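Alkylhydroperoxidase AhpD core (Rhodospirillum rubrum, PDB 2OUW) is probably an alkylhydroperoxidase of the carboxymuconolactone decarboxylase family, an all-helical oxidoreductase that would reduce peroxides through a redox-active disulfide. Local coordinates at residues N37-L42 with R51-V56; L8-I13 with D25-R30; T70-Y75 with H89-A94; A21-I26 with D33-I38. All coordinates share one frame; numbering follows the deposited sequence.

Contact 1. Residues N37-L42 with R51-V56. With ACY (acetic acid), chain H.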
# COMPACT_ATOMS: atom_id res chain seq x y z
N ASN B 37 -22.35 -4.91 8.16
CA ASN B 37 -22.12 -5.88 7.09
C ASN B 37 -20.86 -6.73 7.16
O ASN B 37 -20.86 -7.89 6.69
CB ASN B 37 -22.16 -5.16 5.74
CG ASN B 37 -23.56 -4.72 5.37
OD1 ASN B 37 -24.54 -5.31 5.84
ND2 ASN B 37 -23.67 -3.70 4.52
N ILE B 38 -19.78 -6.17 7.68
CA ILE B 38 -18.55 -6.95 7.79
C ILE B 38 -18.88 -8.30 8.43
O ILE B 38 -18.45 -9.35 7.93
CB ILE B 38 -17.42 -6.22 8.50
CG1 ILE B 38 -16.14 -7.09 8.48
CG2 ILE B 38 -17.76 -5.84 9.94
CD1 ILE B 38 -15.01 -6.56 9.29
N TRP B 39 -19.70 -8.27 9.50
CA TRP B 39 -19.98 -9.50 10.27
C TRP B 39 -20.84 -10.50 9.50
O TRP B 39 -20.70 -11.71 9.65
CB TRP B 39 -20.58 -9.15 11.65
CG TRP B 39 -19.69 -8.22 12.41
CD1 TRP B 39 -19.89 -6.88 12.65
CD2 TRP B 39 -18.40 -8.52 12.97
NE1 TRP B 39 -18.81 -6.34 13.32
CE2 TRP B 39 -17.90 -7.33 13.55
CE3 TRP B 39 -17.64 -9.69 13.08
CZ2 TRP B 39 -16.65 -7.28 14.20
CZ3 TRP B 39 -16.41 -9.63 13.72
CH2 TRP B 39 -15.93 -8.44 14.27
N ARG B 40 -21.70 -9.96 8.64
CA ARG B 40 -22.61 -10.71 7.84
C ARG B 40 -21.91 -11.44 6.70
O ARG B 40 -22.40 -12.46 6.24
CB ARG B 40 -23.69 -9.78 7.29
CG ARG B 40 -24.55 -9.17 8.40
CD ARG B 40 -25.80 -8.47 7.91
NE ARG B 40 -26.53 -7.91 9.04
CZ ARG B 40 -27.34 -8.59 9.85
NH1 ARG B 40 -27.57 -9.89 9.68
NH2 ARG B 40 -27.92 -7.94 10.85
N GLY B 41 -20.78 -10.91 6.26
CA GLY B 41 -19.90 -11.57 5.31
C GLY B 41 -18.98 -12.58 5.99
O GLY B 41 -18.78 -13.69 5.47
N LEU B 42 -18.42 -12.22 7.15
CA LEU B 42 -17.62 -13.20 7.92
C LEU B 42 -18.47 -14.39 8.34
O LEU B 42 -17.95 -15.50 8.46
CB LEU B 42 -16.97 -12.56 9.14
CG LEU B 42 -15.93 -11.47 8.85
CD1 LEU B 42 -15.56 -10.73 10.10
CD2 LEU B 42 -14.70 -12.05 8.20
N ARG B 51 -13.16 -16.01 15.54
CA ARG B 51 -11.78 -15.54 15.75
C ARG B 51 -11.64 -14.02 15.61
O ARG B 51 -10.86 -13.38 16.30
CB ARG B 51 -10.81 -16.18 14.74
CG ARG B 51 -10.34 -17.56 15.05
CD ARG B 51 -9.04 -17.88 14.33
NE ARG B 51 -9.12 -17.71 12.88
CZ ARG B 51 -9.69 -18.57 12.02
NH1 ARG B 51 -10.24 -19.71 12.45
NH2 ARG B 51 -9.68 -18.29 10.72
N THR B 52 -12.36 -13.46 14.65
CA THR B 52 -12.27 -12.05 14.37
C THR B 52 -12.98 -11.28 15.48
O THR B 52 -12.43 -10.35 16.08
CB THR B 52 -12.90 -11.71 13.01
OG1 THR B 52 -12.36 -12.57 11.99
CG2 THR B 52 -12.62 -10.25 12.68
N TRP B 53 -14.22 -11.68 15.77
CA TRP B 53 -14.95 -11.03 16.84
C TRP B 53 -14.22 -11.13 18.17
O TRP B 53 -14.17 -10.12 18.88
CB TRP B 53 -16.35 -11.57 16.97
CG TRP B 53 -17.04 -11.06 18.19
CD1 TRP B 53 -17.51 -11.80 19.21
CD2 TRP B 53 -17.30 -9.68 18.53
NE1 TRP B 53 -18.08 -10.99 20.15
CE2 TRP B 53 -17.97 -9.69 19.76
CE3 TRP B 53 -17.06 -8.46 17.90
CZ2 TRP B 53 -18.39 -8.52 20.39
CZ3 TRP B 53 -17.49 -7.31 18.50
CH2 TRP B 53 -18.14 -7.34 19.75
N GLU B 54 -13.65 -12.28 18.50
CA GLU B 54 -12.97 -12.39 19.79
C GLU B 54 -11.79 -11.41 19.90
O GLU B 54 -11.58 -10.80 20.97
CB GLU B 54 -12.52 -13.83 20.10
CG GLU B 54 -13.68 -14.83 20.46
CD GLU B 54 -14.61 -14.40 21.62
OE1 GLU B 54 -14.11 -13.84 22.62
OE2 GLU B 54 -15.85 -14.64 21.54
N GLN B 55 -11.04 -11.24 18.81
CA GLN B 55 -9.98 -10.23 18.78
C GLN B 55 -10.50 -8.83 18.96
O GLN B 55 -9.96 -8.05 19.75
CB GLN B 55 -9.22 -10.26 17.46
CG GLN B 55 -8.15 -11.27 17.42
CD GLN B 55 -7.52 -11.34 16.05
OE1 GLN B 55 -6.50 -10.68 15.79
NE2 GLN B 55 -8.16 -12.12 15.14
N VAL B 56 -11.53 -8.49 18.20
CA VAL B 56 -12.09 -7.15 18.23
C VAL B 56 -12.56 -6.84 19.66
O VAL B 56 -12.24 -5.77 20.22
CB VAL B 56 -13.22 -7.03 17.20
CG1 VAL B 56 -14.03 -5.79 17.42
CG2 VAL B 56 -12.61 -7.06 15.81
C ACY H . -10.74 -21.16 8.85
O ACY H . -9.61 -21.33 9.34
OXT ACY H . -11.74 -21.85 9.16
CH3 ACY H . -10.94 -20.09 7.82

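Contact 2. Residues L8-I13 with D25-R30. With ACY (acetic acid), chain I.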
# COMPACT_ATOMS: atom_id res chain seq x y z
N LEU B 8 -25.18 -12.57 5.25
CA LEU B 8 -26.21 -13.35 5.93
C LEU B 8 -27.18 -12.44 6.68
O LEU B 8 -26.74 -11.51 7.35
CB LEU B 8 -25.58 -14.36 6.89
CG LEU B 8 -25.18 -15.72 6.28
CD1 LEU B 8 -24.08 -15.60 5.27
CD2 LEU B 8 -24.82 -16.74 7.36
N ASP B 9 -28.48 -12.70 6.55
CA ASP B 9 -29.51 -11.91 7.23
C ASP B 9 -29.84 -12.56 8.57
O ASP B 9 -29.44 -13.69 8.83
CB ASP B 9 -30.79 -11.75 6.38
CG ASP B 9 -31.54 -13.07 6.13
OD1 ASP B 9 -31.43 -14.04 6.90
OD2 ASP B 9 -32.26 -13.12 5.11
N ASP B 10 -30.56 -11.82 9.40
CA ASP B 10 -30.92 -12.31 10.74
C ASP B 10 -31.72 -13.60 10.72
O ASP B 10 -31.52 -14.49 11.57
CB ASP B 10 -31.66 -11.22 11.52
CG ASP B 10 -30.75 -10.04 11.86
OD1 ASP B 10 -29.51 -10.21 11.87
OD2 ASP B 10 -31.27 -8.95 12.17
N ALA B 11 -32.61 -13.73 9.74
CA ALA B 11 -33.46 -14.92 9.67
C ALA B 11 -32.63 -16.19 9.50
O ALA B 11 -32.86 -17.17 10.20
CB ALA B 11 -34.45 -14.80 8.57
N GLU B 12 -31.67 -16.15 8.60
CA GLU B 12 -30.77 -17.28 8.37
C GLU B 12 -29.86 -17.52 9.55
O GLU B 12 -29.64 -18.68 9.94
CB GLU B 12 -29.90 -17.04 7.13
CG GLU B 12 -28.87 -18.17 6.88
CD GLU B 12 -28.13 -18.06 5.56
OE1 GLU B 12 -28.36 -17.08 4.80
OE2 GLU B 12 -27.31 -18.98 5.28
N ILE B 13 -29.33 -16.44 10.11
CA ILE B 13 -28.42 -16.53 11.26
C ILE B 13 -29.10 -17.21 12.46
O ILE B 13 -28.45 -17.98 13.16
CB ILE B 13 -27.85 -15.14 11.64
CG1 ILE B 13 -26.84 -14.69 10.58
CG2 ILE B 13 -27.24 -15.15 13.07
CD1 ILE B 13 -26.50 -13.24 10.66
N ASP B 25 -23.74 -11.71 20.95
CA ASP B 25 -22.65 -11.13 21.74
C ASP B 25 -22.23 -9.74 21.21
O ASP B 25 -22.03 -8.81 21.99
CB ASP B 25 -21.44 -12.07 21.73
CG ASP B 25 -20.46 -11.76 22.87
OD1 ASP B 25 -20.93 -11.52 23.98
OD2 ASP B 25 -19.24 -11.78 22.65
N ILE B 26 -22.11 -9.58 19.90
CA ILE B 26 -21.89 -8.25 19.31
C ILE B 26 -22.96 -7.26 19.76
O ILE B 26 -22.65 -6.16 20.18
CB ILE B 26 -21.84 -8.27 17.77
CG1 ILE B 26 -20.65 -9.12 17.30
CG2 ILE B 26 -21.76 -6.79 17.24
CD1 ILE B 26 -20.58 -9.43 15.81
N ARG B 27 -24.21 -7.66 19.69
CA ARG B 27 -25.29 -6.78 20.08
C ARG B 27 -25.26 -6.48 21.57
O ARG B 27 -25.53 -5.36 21.98
CB ARG B 27 -26.64 -7.40 19.74
CG ARG B 27 -26.89 -7.48 18.27
CD ARG B 27 -28.28 -8.05 18.03
NE ARG B 27 -28.56 -8.03 16.60
CZ ARG B 27 -28.56 -9.10 15.80
NH1 ARG B 27 -28.41 -10.34 16.27
NH2 ARG B 27 -28.79 -8.90 14.50
N ALA B 28 -24.93 -7.48 22.38
CA ALA B 28 -24.91 -7.29 23.84
C ALA B 28 -23.76 -6.38 24.20
O ALA B 28 -23.89 -5.55 25.06
CB ALA B 28 -24.79 -8.65 24.57
N THR B 29 -22.64 -6.56 23.51
CA THR B 29 -21.41 -5.82 23.78
C THR B 29 -21.55 -4.37 23.37
O THR B 29 -21.21 -3.47 24.14
CB THR B 29 -20.24 -6.44 23.00
OG1 THR B 29 -20.00 -7.77 23.45
CG2 THR B 29 -18.98 -5.63 23.14
N ARG B 30 -22.08 -4.15 22.17
CA ARG B 30 -22.22 -2.82 21.60
C ARG B 30 -23.43 -2.06 22.10
O ARG B 30 -23.51 -0.86 21.94
CB ARG B 30 -22.27 -2.91 20.08
CG ARG B 30 -20.95 -3.33 19.51
CD ARG B 30 -20.90 -3.20 18.01
NE ARG B 30 -19.54 -3.50 17.56
CZ ARG B 30 -19.15 -3.61 16.29
NH1 ARG B 30 -20.01 -3.47 15.30
NH2 ARG B 30 -17.89 -3.90 16.01
C ACY I . -16.50 -2.77 19.21
O ACY I . -17.46 -3.43 19.70
OXT ACY I . -15.88 -3.06 18.18
CH3 ACY I . -16.04 -1.54 19.92
O HOH W 1 -28.54 -12.04 13.81
O HOH W 2 -30.12 -6.75 13.48

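Contact 3. Residues T70-Y75 with H89-A94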
# COMPACT_ATOMS: atom_id res chain seq x y z
N THR B 70 -9.77 6.94 21.54
CA THR B 70 -8.42 6.92 21.01
C THR B 70 -8.19 5.67 20.16
O THR B 70 -7.67 5.76 19.05
CB THR B 70 -7.41 7.04 22.18
OG1 THR B 70 -7.69 8.24 22.92
CG2 THR B 70 -5.98 7.08 21.68
N ARG B 71 -8.62 4.52 20.65
CA ARG B 71 -8.53 3.26 19.88
C ARG B 71 -9.20 3.32 18.54
O ARG B 71 -8.67 2.82 17.56
CB ARG B 71 -9.13 2.11 20.66
CG ARG B 71 -8.48 1.86 22.00
CD ARG B 71 -9.27 0.81 22.74
NE ARG B 71 -8.80 0.70 24.11
CZ ARG B 71 -9.37 -0.07 25.02
NH1 ARG B 71 -10.42 -0.81 24.71
NH2 ARG B 71 -8.87 -0.13 26.24
N GLU B 72 -10.40 3.92 18.49
CA GLU B 72 -11.10 4.05 17.21
C GLU B 72 -10.40 5.02 16.26
O GLU B 72 -10.43 4.83 15.05
CB GLU B 72 -12.54 4.52 17.40
CG GLU B 72 -13.55 3.42 17.63
CD GLU B 72 -13.57 2.32 16.58
OE1 GLU B 72 -13.26 2.55 15.39
OE2 GLU B 72 -13.93 1.19 16.97
N MSE B 73 -9.76 6.06 16.79
CA MSE B 73 -9.10 7.03 15.91
C MSE B 73 -7.86 6.39 15.29
O MSE B 73 -7.58 6.58 14.12
CB MSE B 73 -8.75 8.30 16.68
CG MSE B 73 -10.00 9.02 17.17
SE MSE B 73 -9.64 10.71 18.06
CE MSE B 73 -7.84 10.43 18.74
N ILE B 74 -7.15 5.60 16.08
CA ILE B 74 -6.03 4.87 15.53
C ILE B 74 -6.54 3.89 14.45
O ILE B 74 -5.98 3.84 13.35
CB ILE B 74 -5.29 4.10 16.61
CG1 ILE B 74 -4.54 5.06 17.54
CG2 ILE B 74 -4.29 3.15 15.98
CD1 ILE B 74 -4.08 4.41 18.85
N TYR B 75 -7.61 3.16 14.75
CA TYR B 75 -8.21 2.21 13.79
C TYR B 75 -8.61 2.89 12.49
O TYR B 75 -8.44 2.35 11.39
CB TYR B 75 -9.42 1.52 14.40
CG TYR B 75 -9.62 0.05 14.06
CD1 TYR B 75 -9.96 -0.36 12.78
CD2 TYR B 75 -9.53 -0.93 15.04
CE1 TYR B 75 -10.20 -1.71 12.50
CE2 TYR B 75 -9.76 -2.27 14.76
CZ TYR B 75 -10.09 -2.65 13.49
OH TYR B 75 -10.33 -3.99 13.20
N HIS B 89 -15.57 4.35 6.40
CA HIS B 89 -16.92 4.58 6.85
C HIS B 89 -17.25 4.02 8.24
O HIS B 89 -17.69 4.76 9.14
CB HIS B 89 -17.92 4.00 5.88
CG HIS B 89 -18.12 4.80 4.65
ND1 HIS B 89 -18.94 5.91 4.61
CD2 HIS B 89 -17.61 4.66 3.40
CE1 HIS B 89 -18.93 6.41 3.40
NE2 HIS B 89 -18.14 5.67 2.64
N SER B 90 -17.06 2.72 8.42
CA SER B 90 -17.44 2.10 9.68
C SER B 90 -16.69 2.68 10.86
O SER B 90 -17.29 2.91 11.91
CB SER B 90 -17.30 0.58 9.65
OG SER B 90 -15.93 0.17 9.60
N HIS B 91 -15.39 2.91 10.73
CA HIS B 91 -14.64 3.44 11.88
C HIS B 91 -14.78 4.94 12.09
O HIS B 91 -14.50 5.43 13.20
CB HIS B 91 -13.20 2.99 11.84
CG HIS B 91 -13.08 1.52 11.97
ND1 HIS B 91 -13.14 0.90 13.20
CD2 HIS B 91 -13.04 0.53 11.05
CE1 HIS B 91 -13.09 -0.41 13.03
NE2 HIS B 91 -13.00 -0.66 11.74
N THR B 92 -15.26 5.65 11.08
CA THR B 92 -15.61 7.06 11.30
C THR B 92 -16.95 7.09 12.09
O THR B 92 -17.13 7.90 13.00
CB THR B 92 -15.67 7.86 9.96
OG1 THR B 92 -14.39 7.81 9.30
CG2 THR B 92 -16.05 9.26 10.21
N ALA B 93 -17.85 6.18 11.75
CA ALA B 93 -19.12 6.11 12.45
C ALA B 93 -18.88 5.69 13.90
O ALA B 93 -19.45 6.28 14.82
CB ALA B 93 -20.06 5.14 11.77
N ALA B 94 -18.01 4.71 14.11
CA ALA B 94 -17.66 4.23 15.44
C ALA B 94 -16.95 5.28 16.27
O ALA B 94 -17.21 5.40 17.46
CB ALA B 94 -16.80 2.99 15.32

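Contact 4. Residues A21-I26 with D33-I38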
# COMPACT_ATOMS: atom_id res chain seq x y z
N ALA B 21 -24.87 -17.05 18.20
CA ALA B 21 -24.09 -16.76 19.42
C ALA B 21 -23.18 -15.52 19.27
O ALA B 21 -23.15 -14.65 20.15
CB ALA B 21 -23.26 -17.96 19.79
N VAL B 22 -22.44 -15.45 18.18
CA VAL B 22 -21.52 -14.34 17.93
C VAL B 22 -22.30 -13.03 17.74
O VAL B 22 -21.98 -12.01 18.36
CB VAL B 22 -20.60 -14.60 16.67
CG1 VAL B 22 -19.83 -13.35 16.29
CG2 VAL B 22 -19.65 -15.75 16.90
N PHE B 23 -23.32 -13.06 16.90
CA PHE B 23 -24.12 -11.87 16.62
C PHE B 23 -24.82 -11.32 17.85
O PHE B 23 -24.91 -10.11 18.04
CB PHE B 23 -25.15 -12.13 15.51
CG PHE B 23 -24.63 -11.81 14.14
CD1 PHE B 23 -23.58 -12.52 13.61
CD2 PHE B 23 -25.21 -10.81 13.37
CE1 PHE B 23 -23.08 -12.22 12.35
CE2 PHE B 23 -24.71 -10.51 12.11
CZ PHE B 23 -23.67 -11.23 11.59
N ASP B 24 -25.31 -12.21 18.70
CA ASP B 24 -25.94 -11.75 19.93
C ASP B 24 -24.94 -11.15 20.89
O ASP B 24 -25.27 -10.22 21.58
CB ASP B 24 -26.72 -12.88 20.58
CG ASP B 24 -28.01 -13.17 19.85
OD1 ASP B 24 -28.46 -12.32 19.04
OD2 ASP B 24 -28.55 -14.26 20.07
N ASP B 25 -23.74 -11.71 20.95
CA ASP B 25 -22.65 -11.13 21.74
C ASP B 25 -22.23 -9.74 21.21
O ASP B 25 -22.03 -8.81 21.99
CB ASP B 25 -21.44 -12.07 21.73
CG ASP B 25 -20.46 -11.76 22.87
OD1 ASP B 25 -20.93 -11.52 23.98
OD2 ASP B 25 -19.24 -11.78 22.65
N ILE B 26 -22.11 -9.58 19.90
CA ILE B 26 -21.89 -8.25 19.31
C ILE B 26 -22.96 -7.26 19.76
O ILE B 26 -22.65 -6.16 20.18
CB ILE B 26 -21.84 -8.27 17.77
CG1 ILE B 26 -20.65 -9.12 17.30
CG2 ILE B 26 -21.76 -6.79 17.24
CD1 ILE B 26 -20.58 -9.43 15.81
N ASP B 33 -28.93 -3.35 18.61
CA ASP B 33 -29.32 -4.49 17.78
C ASP B 33 -28.71 -4.44 16.36
O ASP B 33 -28.74 -5.43 15.64
CB ASP B 33 -30.85 -4.66 17.73
CG ASP B 33 -31.41 -5.37 18.97
N PHE B 34 -28.15 -3.31 15.97
CA PHE B 34 -27.54 -3.17 14.64
C PHE B 34 -26.21 -3.87 14.57
O PHE B 34 -25.31 -3.53 15.32
CB PHE B 34 -27.33 -1.67 14.31
CG PHE B 34 -26.55 -1.42 13.04
CD1 PHE B 34 -27.07 -1.79 11.80
CD2 PHE B 34 -25.29 -0.84 13.08
CE1 PHE B 34 -26.34 -1.57 10.62
CE2 PHE B 34 -24.57 -0.61 11.90
CZ PHE B 34 -25.08 -0.98 10.69
N VAL B 35 -26.04 -4.79 13.64
CA VAL B 35 -24.73 -5.43 13.40
C VAL B 35 -24.38 -5.14 11.94
O VAL B 35 -25.15 -5.44 11.05
CB VAL B 35 -24.78 -6.96 13.63
CG1 VAL B 35 -23.41 -7.58 13.39
CG2 VAL B 35 -25.36 -7.31 15.02
N ASN B 36 -23.23 -4.55 11.69
CA ASN B 36 -22.88 -4.10 10.36
C ASN B 36 -22.35 -5.21 9.45
O ASN B 36 -21.99 -6.28 9.91
CB ASN B 36 -21.93 -2.90 10.40
CG ASN B 36 -20.71 -3.15 11.23
OD1 ASN B 36 -20.82 -3.57 12.37
ND2 ASN B 36 -19.53 -2.85 10.68
N ASN B 37 -22.35 -4.91 8.16
CA ASN B 37 -22.12 -5.88 7.09
C ASN B 37 -20.86 -6.73 7.16
O ASN B 37 -20.86 -7.89 6.69
CB ASN B 37 -22.16 -5.16 5.74
CG ASN B 37 -23.56 -4.72 5.37
OD1 ASN B 37 -24.54 -5.31 5.84
ND2 ASN B 37 -23.67 -3.70 4.52
N ILE B 38 -19.78 -6.17 7.68
CA ILE B 38 -18.55 -6.95 7.79
C ILE B 38 -18.88 -8.30 8.43
O ILE B 38 -18.45 -9.35 7.93
CB ILE B 38 -17.42 -6.22 8.50
CG1 ILE B 38 -16.14 -7.09 8.48
CG2 ILE B 38 -17.76 -5.84 9.94
CD1 ILE B 38 -15.01 -6.56 9.29

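Contact 1. Residues N37-L42 with R51-V56
Trp-39 reaches from helix 37-42 across to Trp-53 on helix 46-60, and the indole of Trp-39 carries most of this contact. The two segment axes stay 11.5 Å apart, so large side chains must span the gap. At the base of Trp-39, CG lies anti to the carbonyl carbon and beside the backbone N (chi1 -56°), and from CB the indole runs out toward the other helix. On the way, CG2 of Ile-38 sits over one face of the ring, near its rim. The NE1 side makes a weak hydrogen bond to an unidentified ligand. Farther out, Trp-39 CZ3 reaches the backbone of the second helix, 3.6 Å from Trp-53 N, and lies 3.8 Å from Trp-53 CB. Trp-39 CH2, at the far end, meets Val-56 CG2 in the plane of the ring at 3.9 Å.

Such packing joins consecutive, roughly antiparallel helices (145° between segments) in an all-helical fold. The two indoles form a T-shaped pair: the edge of Trp-53, led by CE3, is directed at the face of Trp-39, with six-membered ring centroids 5.5 Å apart and planes at 90°. Trp-53 NE1 is held by Asp-25 of helix 17-30, which helps to fix how that ring is turned. Beside the pair, Leu-42 CD1 abuts Thr-52 CG2 at 3.9 Å; the Thr-52 hydroxyl turns back to Leu-48 O on its own helix.

Contact 2. Residues L8-I13 with D25-R30
Asp-10 and Arg-27 reach toward each other from opposite directions and join in a single salt bridge. Its tight part is the hydrogen bond from Arg-27 NH2 to Asp-10 OD1, 3.0 Å long and bent to 140°. OD1 lies in the guanidinium plane, but the donor stands above the carboxylate plane; the two flat groups are turned 79° against each other. Arg-27 gets there with its chain extended from CG to NE, and its NE is steadied by Asp-33 O.

The looser surroundings are watery: two water molecules flank the bridge. One donates to Asp-10 OD1 (2.8 Å) and accepts from Arg-27 NH1; a second donates to Asp-10 OD2 and accepts from Arg-27 NH2 at 2.7 Å. Each oxygen of the carboxylate is therefore linked to the guanidinium through its own water. Arg-30 holds an acetate, probably from the crystallisation liquor, through two hydrogen bonds, Arg-30 NE to its O (3.0 Å) and NH2 to OXT.

Asp-9, in one of its two conformers, N-caps helix 10-13 by accepting from Glu-12 N; Asp-10 OD1 also bridges to Arg-40, completing a surface charge cluster that ties this short helix to helices 17-30 and 37-42.

Contact 3. Residues T70-Y75 with H89-A94
The helical hairpin that carries the Cys-X-X-Cys pair, as in AhpD proteins, brings Glu-72, Tyr-75 and His-91 together where its two helices face each other. Helices 68-81 and 85-97 run nearly antiparallel here, their segment axes 8.9 Å apart. Glu-72 bends at chi2 so that its carboxylate turns to the edge of the imidazole. His-91 ND1 donates to Glu-72 OE1 over 2.7 Å in a nearly straight bond (166°) that enters the syn lone pair of the oxygen and lies in the ring plane. Carboxylate and imidazole are nearly coplanar, which suits this in-plane bond. The other oxygen, OE2, is paired with Lys-98, and Ala-94 CB packs 3.5 Å from Glu-72 CD.

One face of the imidazole is taken by Tyr-75 in an offset stack, with centroids 4.0 Å apart and the planes tilted by 18°. The overlap is on one side of the phenol: His-91 CE1 stands 3.1 Å above the ring plane, close to its rim, and Tyr-75 CE1 lies 3.1 Å from His-91 NE2, a tight fit. The chi1 of Tyr-75, -142° and away from the usual staggered values, places its ring over the imidazole, and its OH is tethered to Thr-118 of a second subunit.

NE2, on the far side of the imidazole from the carboxylate, hydrogen-bonds to an unidentified ligand, probably from the crystallisation liquor, consistent with a pocket here. With Glu-72 and His-91, the disulfide of Cys-84 and Cys-87 in this hairpin matches the Glu, Cys-X-X-Cys, His pattern of AhpD active sites.

Contact 4. Residues A21-I26 with D33-I38
Val-35 pushes its isopropyl group between Phe-23 and Ile-26, two residues one turn apart on helix 17-30. The direct contacts are apolar throughout. CG1 of Val-35, set anti to the backbone N (chi1 -179°), does most of the touching: it lies 3.5 Å from Phe-23 CE2 and 3.7 Å from Phe-23 CD2, approaching that ring obliquely. The second methyl, Val-35 CG2, settles 3.9 Å from Phe-23 CD2, so both methyls lie near CD2. Ile-26 is met more lightly, its CD1 standing 4.2 Å from Val-35 CG1, with the two side chains at about a right angle.

The backbone conformation is consistent with Val-35 pointing inward. Its strand-like phi and psi (-121° and 125°) belong to an extended linker, in which its CB bond heads for the helix while those of Phe-34 and Asn-36 head away from it.

Polar interactions frame this apolar patch. Val-35 O accepts a weak hydrogen bond from Arg-40 NE. Farther along, the Asn-36 amide reaches Tyr-86 OH through ND2, and Asn-37 binds Asp-130 and Pro-128 of a second subunit.

The linker thus runs along helix 17-30 and delivers the chain into helix 37-42, whose Trp-39 also packs on Phe-23 and Ile-26, while helix 46-60 adds Trp-53 against Ile-26.

How the contacts relate
Contacts 2, 4 and 1 form one cluster in the N-terminal part of the chain; contact 3 is more distant, meeting the cluster where Ser-90 packs on Asn-36. Contacts 2 and 4, centred 3 Å apart, share helix 17-30. Contacts 1 and 4 share helix 37-42. The centre of contact 1 lies about 8 Å from that of contact 4 and 11 Å from that of contact 2. Contact 3, made by helices 68-81 and 85-97, is centred 16 to 21 Å from the others and comes last along the chain. Contacts 1, 3 and 4 all touch the second subunit. The N-terminal helices are thus bound to one another beside the cysteine-bearing hairpin, while assembly into a hexamer reaches both regions.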